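Local atomic coordinates of hypothetical protein PA3008 (PDB entry 1OFU), a protein that probably halts cell division during the SOS response by binding FtsZ and blocking its polymerization into the Z ring. Residues Arg34-Ile39 / Gly82-Val88; Ala2-Ser8 / Ala111-Arg117; Ser75-Arg80 / Gln101-Ala106. The contacts are given in a common frame with arbitrary orientation. Numbering follows the deposited sequence.

Contact 1: residues Arg34-Ile39 / Gly82-Val88; sequences RWLTLI and GRSHTVV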
loop_
_atom_site.group_PDB
_atom_site.type_symbol
_atom_site.label_atom_id
_atom_site.label_comp_id
_atom_site.label_asym_id
_atom_site.label_seq_id
_atom_site.Cartn_x
_atom_site.Cartn_y
_atom_site.Cartn_z
ATOM N N ARG D 34 -1.859 0.060 -17.907
ATOM C CA ARG D 34 -1.978 1.418 -18.407
ATOM C C ARG D 34 -1.329 2.376 -17.418
ATOM O O ARG D 34 -0.859 1.964 -16.354
ATOM C CB ARG D 34 -3.446 1.787 -18.617
ATOM C CG ARG D 34 -4.067 1.150 -19.846
ATOM C CD ARG D 34 -5.444 1.722 -20.118
ATOM N NE ARG D 34 -6.425 1.276 -19.133
ATOM C CZ ARG D 34 -7.691 1.684 -19.109
ATOM N NH1 ARG D 34 -8.519 1.224 -18.182
ATOM N NH2 ARG D 34 -8.126 2.557 -20.006
ATOM N N TRP D 35 -1.310 3.654 -17.771
ATOM C CA TRP D 35 -0.694 4.660 -16.923
ATOM C C TRP D 35 -1.556 5.094 -15.753
ATOM O O TRP D 35 -2.778 4.938 -15.749
ATOM C CB TRP D 35 -0.418 5.956 -17.693
ATOM C CG TRP D 35 0.529 5.916 -18.841
ATOM C CD1 TRP D 35 0.221 6.114 -20.161
ATOM C CD2 TRP D 35 1.953 5.813 -18.772
ATOM N NE1 TRP D 35 1.370 6.153 -20.914
ATOM C CE2 TRP D 35 2.447 5.971 -20.089
ATOM C CE3 TRP D 35 2.862 5.611 -17.727
ATOM C CZ2 TRP D 35 3.812 5.932 -20.385
ATOM C CZ3 TRP D 35 4.224 5.574 -18.024
ATOM C CH2 TRP D 35 4.682 5.736 -19.342
ATOM N N LEU D 36 -0.873 5.666 -14.772
ATOM C CA LEU D 36 -1.503 6.296 -13.636
ATOM C C LEU D 36 -1.160 7.727 -14.046
ATOM O O LEU D 36 0.016 8.089 -14.116
ATOM C CB LEU D 36 -0.793 5.967 -12.318
ATOM C CG LEU D 36 -1.169 6.965 -11.208
ATOM C CD1 LEU D 36 -2.685 7.001 -11.053
ATOM C CD2 LEU D 36 -0.500 6.593 -9.897
ATOM N N THR D 37 -2.161 8.532 -14.371
ATOM C CA THR D 37 -1.873 9.900 -14.765
ATOM C C THR D 37 -2.317 10.877 -13.703
ATOM O O THR D 37 -3.474 10.864 -13.273
ATOM C CB THR D 37 -2.548 10.254 -16.099
ATOM O OG1 THR D 37 -2.010 9.414 -17.122
ATOM C CG2 THR D 37 -2.294 11.711 -16.467
ATOM N N LEU D 38 -1.375 11.712 -13.274
ATOM C CA LEU D 38 -1.625 12.725 -12.265
ATOM C C LEU D 38 -1.685 14.059 -13.005
ATOM O O LEU D 38 -0.765 14.400 -13.753
ATOM C CB LEU D 38 -0.480 12.745 -11.245
ATOM C CG LEU D 38 -0.052 11.415 -10.610
ATOM C CD1 LEU D 38 1.043 11.681 -9.567
ATOM C CD2 LEU D 38 -1.250 10.734 -9.955
ATOM N N ILE D 39 -2.758 14.818 -12.806
ATOM C CA ILE D 39 -2.885 16.089 -13.497
ATOM C C ILE D 39 -2.834 17.322 -12.612
ATOM O O ILE D 39 -3.690 17.533 -11.747
ATOM C CB ILE D 39 -4.160 16.106 -14.351
ATOM C CG1 ILE D 39 -4.021 15.050 -15.454
ATOM C CG2 ILE D 39 -4.398 17.504 -14.918
ATOM C CD1 ILE D 39 -5.095 15.072 -16.497
ATOM N N GLY D 82 -8.300 7.272 -22.963
ATOM C CA GLY D 82 -8.244 5.916 -22.442
ATOM C C GLY D 82 -6.885 5.260 -22.321
ATOM O O GLY D 82 -6.774 4.032 -22.382
ATOM N N ARG D 83 -5.842 6.056 -22.128
ATOM C CA ARG D 83 -4.510 5.486 -21.999
ATOM C C ARG D 83 -4.096 5.303 -20.536
ATOM O O ARG D 83 -3.041 4.734 -20.242
ATOM C CB ARG D 83 -3.492 6.366 -22.728
ATOM C CG ARG D 83 -2.429 5.550 -23.424
ATOM C CD ARG D 83 -2.512 5.665 -24.936
ATOM N NE ARG D 83 -3.863 5.903 -25.433
ATOM C CZ ARG D 83 -4.172 5.999 -26.725
ATOM N NH1 ARG D 83 -3.225 5.866 -27.647
ATOM N NH2 ARG D 83 -5.420 6.250 -27.099
ATOM N N SER D 84 -4.935 5.781 -19.624
ATOM C CA SER D 84 -4.657 5.670 -18.193
ATOM C C SER D 84 -5.766 4.900 -17.484
ATOM O O SER D 84 -6.942 5.118 -17.761
ATOM C CB SER D 84 -4.560 7.061 -17.569
ATOM O OG SER D 84 -3.593 7.858 -18.230
ATOM N N HIS D 85 -5.402 3.997 -16.580
ATOM C CA HIS D 85 -6.420 3.262 -15.842
ATOM C C HIS D 85 -7.037 4.236 -14.847
ATOM O O HIS D 85 -8.209 4.116 -14.492
ATOM C CB HIS D 85 -5.822 2.055 -15.111
ATOM C CG HIS D 85 -4.709 2.392 -14.168
ATOM N ND1 HIS D 85 -3.425 1.916 -14.334
ATOM C CD2 HIS D 85 -4.688 3.141 -13.039
ATOM C CE1 HIS D 85 -2.663 2.359 -13.350
ATOM N NE2 HIS D 85 -3.405 3.105 -12.552
ATOM N N THR D 86 -6.246 5.222 -14.421
ATOM C CA THR D 86 -6.722 6.230 -13.476
ATOM C C THR D 86 -6.122 7.596 -13.754
ATOM O O THR D 86 -4.911 7.721 -13.951
ATOM C CB THR D 86 -6.346 5.870 -12.017
ATOM O OG1 THR D 86 -6.651 4.499 -11.768
ATOM C CG2 THR D 86 -7.133 6.730 -11.036
ATOM N N VAL D 87 -6.967 8.618 -13.762
ATOM C CA VAL D 87 -6.503 9.984 -13.960
ATOM C C VAL D 87 -6.836 10.711 -12.661
ATOM O O VAL D 87 -8.000 10.815 -12.285
ATOM C CB VAL D 87 -7.219 10.690 -15.131
ATOM C CG1 VAL D 87 -6.784 12.138 -15.191
ATOM C CG2 VAL D 87 -6.890 10.000 -16.447
ATOM N N VAL D 88 -5.808 11.194 -11.973
ATOM C CA VAL D 88 -5.986 11.880 -10.707
ATOM C C VAL D 88 -5.917 13.393 -10.829
ATOM O O VAL D 88 -4.898 13.961 -11.233
ATOM C CB VAL D 88 -4.923 11.427 -9.679
ATOM C CG1 VAL D 88 -5.222 12.049 -8.310
ATOM C CG2 VAL D 88 -4.897 9.901 -9.595
#
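Strands 35-39 and 84-89 are parallel neighbours in the central sheet of this alpha/beta fold; 35-39 and 86-88, the regular part, have axes 4.6 Å apart at 17°. The ladder pairs W35 with S84 but L36 with T86; this one-residue shift is a beta bulge at H85, whose N still donates to W35 O (2.9 Å). Regular bonding follows: T37 N to T86 O 2.9 Å, V88 N to T37 O 2.7 Å, I39 N to V88 O 2.8 Å. H85 (chi1 p) swings its ring across the facing strand's start, one ring face over W35 O. On one face L36 (t) brings CD1 to 3.9 Å from V88 CG2, and L38 (m) puts CD2 3.7 Å from V88 CB; L36 and T86 pack on L27 of helix 13-28, L38 on W90. On the other face I39 CD1 packs on V87 CG1 at 3.6 Å, by helix 68-80. W35 (m) shares that face, its NE1 hydrogen-bonding the FtsZ backbone. R34 (m, t, m) lays its guanidinium face over S84 O and H85 CA, NH2 donating to G82 O (3.1 Å) while NH1 salt-bridges D32. T37 OG1 and S84 OG (both chi1 m) form a very short hydrogen bond, 2.5 Å.

Contact 2: residues Ala2-Ser8 / Ala111-Arg117; sequences AAFSELS and AQSLNIR
Strand 4-8, at the edge of the chain's parallel sheet, runs alongside strand 112-117 in an unbroken parallel ladder, F4 to S113 through S8 to R117. Both are extended, with phi -103 to -142° and psi 119 to 160°, and their axes approach to 4.6 Å at 21°. A3 N donates to OE1 of Q112 (3.0 Å), whose side chain folds back with chi1 and chi2 both m; A3 O accepts from S113 N (3.0 Å). F4 (chi1 t) presents its ring edge to S113, CD1 to OG 3.5 Å, on the face covered by helix 96-109, where it touches R99 and L102. S5 N bonds S113 O (3.0 Å), S5 O receives N115 N (3.1 Å), and S5 OG (chi1 m) lies 2.7 Å from a water within hydrogen-bonding distance of Q112 OE1 (2.7 Å) and S113 O (2.9 Å). E6 (chi1 and chi2 t) accepts N115 ND2 on OE2 (3.1 Å) and also salt-bridges R99; ND2 also bonds L91 O. L7 N meets N115 O (2.8 Å) and L7 O meets R117 N (2.9 Å); L7 CD2 (chi1 and chi2 t) packs on I116 CG2 at 4.2 Å, toward helix 13-28. E6-S8 also form an antiparallel ladder with the second subunit, continuing the sheet across the homodimer. S8 OG lies over the guanidinium face of R117, whose NH2 salt-bridges E6 OE1 at 3.2 Å.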
loop_
_atom_site.group_PDB
_atom_site.type_symbol
_atom_site.label_atom_id
_atom_site.label_comp_id
_atom_site.label_asym_id
_atom_site.label_seq_id
_atom_site.Cartn_x
_atom_site.Cartn_y
_atom_site.Cartn_z
ATOM N N ALA D 2 -16.370 2.050 -14.565
ATOM C CA ALA D 2 -15.619 3.290 -14.716
ATOM C C ALA D 2 -16.495 4.443 -14.244
ATOM O O ALA D 2 -17.651 4.559 -14.657
ATOM C CB ALA D 2 -15.224 3.491 -16.177
ATOM N N ALA D 3 -15.951 5.293 -13.379
ATOM C CA ALA D 3 -16.720 6.419 -12.866
ATOM C C ALA D 3 -15.866 7.462 -12.153
ATOM O O ALA D 3 -14.638 7.430 -12.209
ATOM C CB ALA D 3 -17.810 5.910 -11.923
ATOM N N PHE D 4 -16.547 8.384 -11.478
ATOM C CA PHE D 4 -15.906 9.462 -10.742
ATOM C C PHE D 4 -15.948 9.200 -9.242
ATOM O O PHE D 4 -16.976 8.806 -8.697
ATOM C CB PHE D 4 -16.615 10.787 -11.037
ATOM C CG PHE D 4 -16.102 11.950 -10.231
ATOM C CD1 PHE D 4 -15.011 12.695 -10.672
ATOM C CD2 PHE D 4 -16.711 12.301 -9.026
ATOM C CE1 PHE D 4 -14.532 13.777 -9.928
ATOM C CE2 PHE D 4 -16.241 13.381 -8.269
ATOM C CZ PHE D 4 -15.151 14.121 -8.723
ATOM N N SER D 5 -14.818 9.425 -8.587
ATOM C CA SER D 5 -14.702 9.267 -7.149
ATOM C C SER D 5 -13.967 10.506 -6.664
ATOM O O SER D 5 -13.309 11.202 -7.447
ATOM C CB SER D 5 -13.886 8.026 -6.798
ATOM O OG SER D 5 -14.465 6.855 -7.342
ATOM N N GLU D 6 -14.090 10.801 -5.381
ATOM C CA GLU D 6 -13.399 11.951 -4.842
ATOM C C GLU D 6 -12.889 11.628 -3.457
ATOM O O GLU D 6 -13.605 11.057 -2.630
ATOM C CB GLU D 6 -14.306 13.176 -4.793
ATOM C CG GLU D 6 -13.595 14.408 -4.255
ATOM C CD GLU D 6 -14.411 15.675 -4.416
ATOM O OE1 GLU D 6 -15.481 15.784 -3.783
ATOM O OE2 GLU D 6 -13.980 16.565 -5.180
ATOM N N LEU D 7 -11.629 11.976 -3.228
ATOM C CA LEU D 7 -10.996 11.737 -1.950
ATOM C C LEU D 7 -10.591 13.063 -1.341
ATOM O O LEU D 7 -9.919 13.882 -1.982
ATOM C CB LEU D 7 -9.776 10.834 -2.134
ATOM C CG LEU D 7 -9.001 10.510 -0.853
ATOM C CD1 LEU D 7 -8.310 9.176 -1.002
ATOM C CD2 LEU D 7 -8.002 11.604 -0.559
ATOM N N SER D 8 -11.018 13.282 -0.103
ATOM C CA SER D 8 -10.688 14.509 0.598
ATOM C C SER D 8 -9.905 14.166 1.852
ATOM O O SER D 8 -10.232 13.215 2.558
ATOM C CB SER D 8 -11.961 15.254 0.970
ATOM O OG SER D 8 -12.812 15.361 -0.155
ATOM N N ALA D 111 -11.930 4.151 -17.964
ATOM C CA ALA D 111 -10.967 4.447 -16.910
ATOM C C ALA D 111 -11.622 5.073 -15.683
ATOM O O ALA D 111 -12.814 5.384 -15.690
ATOM C CB ALA D 111 -9.897 5.374 -17.457
ATOM N N GLN D 112 -10.825 5.274 -14.638
ATOM C CA GLN D 112 -11.324 5.859 -13.401
ATOM C C GLN D 112 -10.879 7.296 -13.204
ATOM O O GLN D 112 -9.709 7.629 -13.381
ATOM C CB GLN D 112 -10.863 5.034 -12.196
ATOM C CG GLN D 112 -11.483 3.650 -12.083
ATOM C CD GLN D 112 -13.003 3.686 -12.068
ATOM O OE1 GLN D 112 -13.616 4.619 -11.539
ATOM N NE2 GLN D 112 -13.619 2.656 -12.636
ATOM N N SER D 113 -11.824 8.153 -12.845
ATOM C CA SER D 113 -11.507 9.548 -12.584
ATOM C C SER D 113 -11.490 9.706 -11.059
ATOM O O SER D 113 -12.463 9.372 -10.380
ATOM C CB SER D 113 -12.565 10.460 -13.204
ATOM O OG SER D 113 -12.393 11.796 -12.769
ATOM N N LEU D 114 -10.376 10.192 -10.522
ATOM C CA LEU D 114 -10.244 10.384 -9.084
ATOM C C LEU D 114 -9.796 11.801 -8.787
ATOM O O LEU D 114 -8.722 12.226 -9.220
ATOM C CB LEU D 114 -9.228 9.393 -8.498
ATOM C CG LEU D 114 -8.840 9.562 -7.018
ATOM C CD1 LEU D 114 -10.053 9.319 -6.119
ATOM C CD2 LEU D 114 -7.724 8.585 -6.668
ATOM N N ASN D 115 -10.625 12.544 -8.061
ATOM C CA ASN D 115 -10.254 13.895 -7.706
ATOM C C ASN D 115 -9.848 13.896 -6.248
ATOM O O ASN D 115 -10.480 13.239 -5.413
ATOM C CB ASN D 115 -11.403 14.874 -7.913
ATOM C CG ASN D 115 -10.933 16.313 -7.877
ATOM O OD1 ASN D 115 -10.058 16.699 -8.649
ATOM N ND2 ASN D 115 -11.500 17.114 -6.978
ATOM N N ILE D 116 -8.789 14.636 -5.947
ATOM C CA ILE D 116 -8.288 14.722 -4.594
ATOM C C ILE D 116 -8.313 16.160 -4.104
ATOM O O ILE D 116 -7.967 17.084 -4.836
ATOM C CB ILE D 116 -6.858 14.135 -4.519
ATOM C CG1 ILE D 116 -6.931 12.642 -4.859
ATOM C CG2 ILE D 116 -6.238 14.375 -3.129
ATOM C CD1 ILE D 116 -5.600 11.938 -4.885
ATOM N N ARG D 117 -8.748 16.334 -2.861
ATOM C CA ARG D 117 -8.834 17.647 -2.236
ATOM C C ARG D 117 -8.079 17.607 -0.921
ATOM O O ARG D 117 -8.352 16.761 -0.071
ATOM C CB ARG D 117 -10.289 18.003 -1.960
ATOM C CG ARG D 117 -11.156 18.111 -3.194
ATOM C CD ARG D 117 -12.626 17.978 -2.824
ATOM N NE ARG D 117 -12.990 18.802 -1.676
ATOM C CZ ARG D 117 -14.221 18.893 -1.178
ATOM N NH1 ARG D 117 -14.456 19.667 -0.126
ATOM N NH2 ARG D 117 -15.219 18.216 -1.732
HETATM O O HOH W 1 -13.246 6.688 -9.787
#

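Contact 3: residues Ser75-Arg80 / Gln101-Ala106; sequences SCEALR and QLSRAA
Side-by-side helices on one face of the parallel sheet form this layer of the alpha/beta fold. Both segments are helical throughout, with phi from -50 to -70° and psi from -35 to -51°. Their N-to-C directions differ by 19°, a nearly parallel pair as expected of helices flanking parallel strands, and their axes approach to 8.0 Å. So close a spacing fits the small residues at the interface. No hydrogen bond crosses between the segments. Q101, with chi1 and chi2 t, stretches across to put NE2 3.3 Å from C76 SG. One residue on, L102 (chi1 m, chi2 t) drives CD2 into the gap, 3.5 Å from C76 SG, 3.8 Å from S75 CB and 4.0 Å from L79 CD1; C76 has chi1 m. A105 is the central contact, its CB 3.3 Å from C76 O, 3.8 Å from C76 CB and 3.9 Å from L79 CB. Backbones draw together here, with CA-CA distances of 4.7 Å for A105-R80 and 5.1 Å for A106-L79. L79 (chi1 m, chi2 t) and A106, CD2 to CB 4.0 Å, both also touch S113 of the sheet. R80, chi1 and chi2 t, carries its guanidinium past A105 at NH1 to CB 4.4 Å, while NH2 closes an i to i+3 salt bridge with E77 OE1 at 2.7 Å.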
loop_
_atom_site.group_PDB
_atom_site.type_symbol
_atom_site.label_atom_id
_atom_site.label_comp_id
_atom_site.label_asym_id
_atom_site.label_seq_id
_atom_site.Cartn_x
_atom_site.Cartn_y
_atom_site.Cartn_z
ATOM N N SER D 75 -7.721 16.897 -17.713
ATOM C CA SER D 75 -8.155 15.674 -17.034
ATOM C C SER D 75 -9.140 14.876 -17.886
ATOM O O SER D 75 -8.990 13.666 -18.054
ATOM C CB SER D 75 -8.801 16.000 -15.684
ATOM O OG SER D 75 -7.877 16.615 -14.801
ATOM N N CYS D 76 -10.149 15.555 -18.425
ATOM C CA CYS D 76 -11.150 14.884 -19.247
ATOM C C CYS D 76 -10.510 14.283 -20.490
ATOM O O CYS D 76 -10.871 13.189 -20.919
ATOM C CB CYS D 76 -12.245 15.866 -19.665
ATOM S SG CYS D 76 -13.192 16.574 -18.290
ATOM N N GLU D 77 -9.547 15.002 -21.055
ATOM C CA GLU D 77 -8.864 14.543 -22.254
ATOM C C GLU D 77 -8.083 13.256 -22.002
ATOM O O GLU D 77 -8.201 12.292 -22.761
ATOM C CB GLU D 77 -7.929 15.638 -22.769
ATOM C CG GLU D 77 -7.629 15.522 -24.243
ATOM C CD GLU D 77 -8.890 15.546 -25.089
ATOM O OE1 GLU D 77 -9.621 16.556 -25.030
ATOM O OE2 GLU D 77 -9.152 14.556 -25.807
ATOM N N ALA D 78 -7.286 13.243 -20.935
ATOM C CA ALA D 78 -6.492 12.068 -20.586
ATOM C C ALA D 78 -7.396 10.869 -20.293
ATOM O O ALA D 78 -7.042 9.727 -20.584
ATOM C CB ALA D 78 -5.606 12.378 -19.374
ATOM N N LEU D 79 -8.560 11.128 -19.701
ATOM C CA LEU D 79 -9.509 10.055 -19.401
ATOM C C LEU D 79 -10.079 9.559 -20.721
ATOM O O LEU D 79 -10.095 8.363 -21.011
ATOM C CB LEU D 79 -10.650 10.582 -18.527
ATOM C CG LEU D 79 -10.327 10.856 -17.056
ATOM C CD1 LEU D 79 -11.307 11.863 -16.487
ATOM C CD2 LEU D 79 -10.368 9.554 -16.283
ATOM N N ARG D 80 -10.542 10.518 -21.511
ATOM C CA ARG D 80 -11.138 10.283 -22.820
ATOM C C ARG D 80 -10.264 9.392 -23.708
ATOM O O ARG D 80 -10.741 8.412 -24.278
ATOM C CB ARG D 80 -11.358 11.641 -23.480
ATOM C CG ARG D 80 -12.252 11.676 -24.687
ATOM C CD ARG D 80 -12.497 13.132 -25.031
ATOM N NE ARG D 80 -13.093 13.835 -23.897
ATOM C CZ ARG D 80 -12.898 15.122 -23.623
ATOM N NH1 ARG D 80 -13.490 15.674 -22.570
ATOM N NH2 ARG D 80 -12.101 15.854 -24.388
ATOM N N GLN D 101 -18.746 15.921 -16.411
ATOM C CA GLN D 101 -17.810 15.962 -17.532
ATOM C C GLN D 101 -16.712 14.923 -17.310
ATOM O O GLN D 101 -16.390 14.148 -18.211
ATOM C CB GLN D 101 -17.187 17.357 -17.643
ATOM C CG GLN D 101 -16.652 17.695 -19.025
ATOM C CD GLN D 101 -15.931 19.032 -19.069
ATOM O OE1 GLN D 101 -16.387 20.019 -18.488
ATOM N NE2 GLN D 101 -14.804 19.076 -19.775
ATOM N N LEU D 102 -16.143 14.909 -16.104
ATOM C CA LEU D 102 -15.087 13.960 -15.763
ATOM C C LEU D 102 -15.617 12.538 -15.828
ATOM O O LEU D 102 -14.936 11.625 -16.291
ATOM C CB LEU D 102 -14.544 14.235 -14.352
ATOM C CG LEU D 102 -13.701 15.494 -14.146
ATOM C CD1 LEU D 102 -13.282 15.616 -12.687
ATOM C CD2 LEU D 102 -12.480 15.431 -15.047
ATOM N N SER D 103 -16.845 12.357 -15.362
ATOM C CA SER D 103 -17.470 11.042 -15.356
ATOM C C SER D 103 -17.674 10.521 -16.776
ATOM O O SER D 103 -17.365 9.365 -17.081
ATOM C CB SER D 103 -18.811 11.112 -14.629
ATOM O OG SER D 103 -19.324 9.815 -14.410
ATOM N N ARG D 104 -18.202 11.379 -17.642
ATOM C CA ARG D 104 -18.437 11.004 -19.029
ATOM C C ARG D 104 -17.109 10.640 -19.691
ATOM O O ARG D 104 -16.995 9.612 -20.354
ATOM C CB ARG D 104 -19.094 12.166 -19.781
ATOM C CG ARG D 104 -19.373 11.889 -21.249
ATOM C CD ARG D 104 -20.073 13.067 -21.907
ATOM N NE ARG D 104 -20.323 12.835 -23.328
ATOM C CZ ARG D 104 -19.373 12.728 -24.253
ATOM N NH1 ARG D 104 -19.702 12.513 -25.519
ATOM N NH2 ARG D 104 -18.095 12.839 -23.915
ATOM N N ALA D 105 -16.105 11.489 -19.496
ATOM C CA ALA D 105 -14.787 11.253 -20.074
ATOM C C ALA D 105 -14.218 9.917 -19.603
ATOM O O ALA D 105 -13.591 9.192 -20.373
ATOM C CB ALA D 105 -13.845 12.390 -19.698
ATOM N N ALA D 106 -14.453 9.594 -18.333
ATOM C CA ALA D 106 -13.967 8.347 -17.753
ATOM C C ALA D 106 -14.618 7.132 -18.405
ATOM O O ALA D 106 -13.952 6.132 -18.679
ATOM C CB ALA D 106 -14.222 8.337 -16.241
#

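In the fold
The five-stranded parallel sheet, ordered 4-10, 112-118, 84-89, 35-39, 60-63, organises all three contacts, whose centres lie 10-11 Å apart. Contact 2 joins the chain's two ends and encloses the others in sequence, while contacts 1 and 3 interleave: helix 68-80 leads into strand 84-89, which leads to helix 96-109 and strand 112-118. Contacts 1 and 2 abut between neighbouring strands, H85 O to Q112 N and V87 N to Q112 O both at 2.9 Å. Contact 3 lies on one face of the sheet, with L79 CD2 3.5 Å from V87 CG2. One of the FtsZ-binding regions, 78-83, runs from the end of contact 3's first helix into the start of contact 1's second segment, whereas the dimer-forming edge belongs to contact 2.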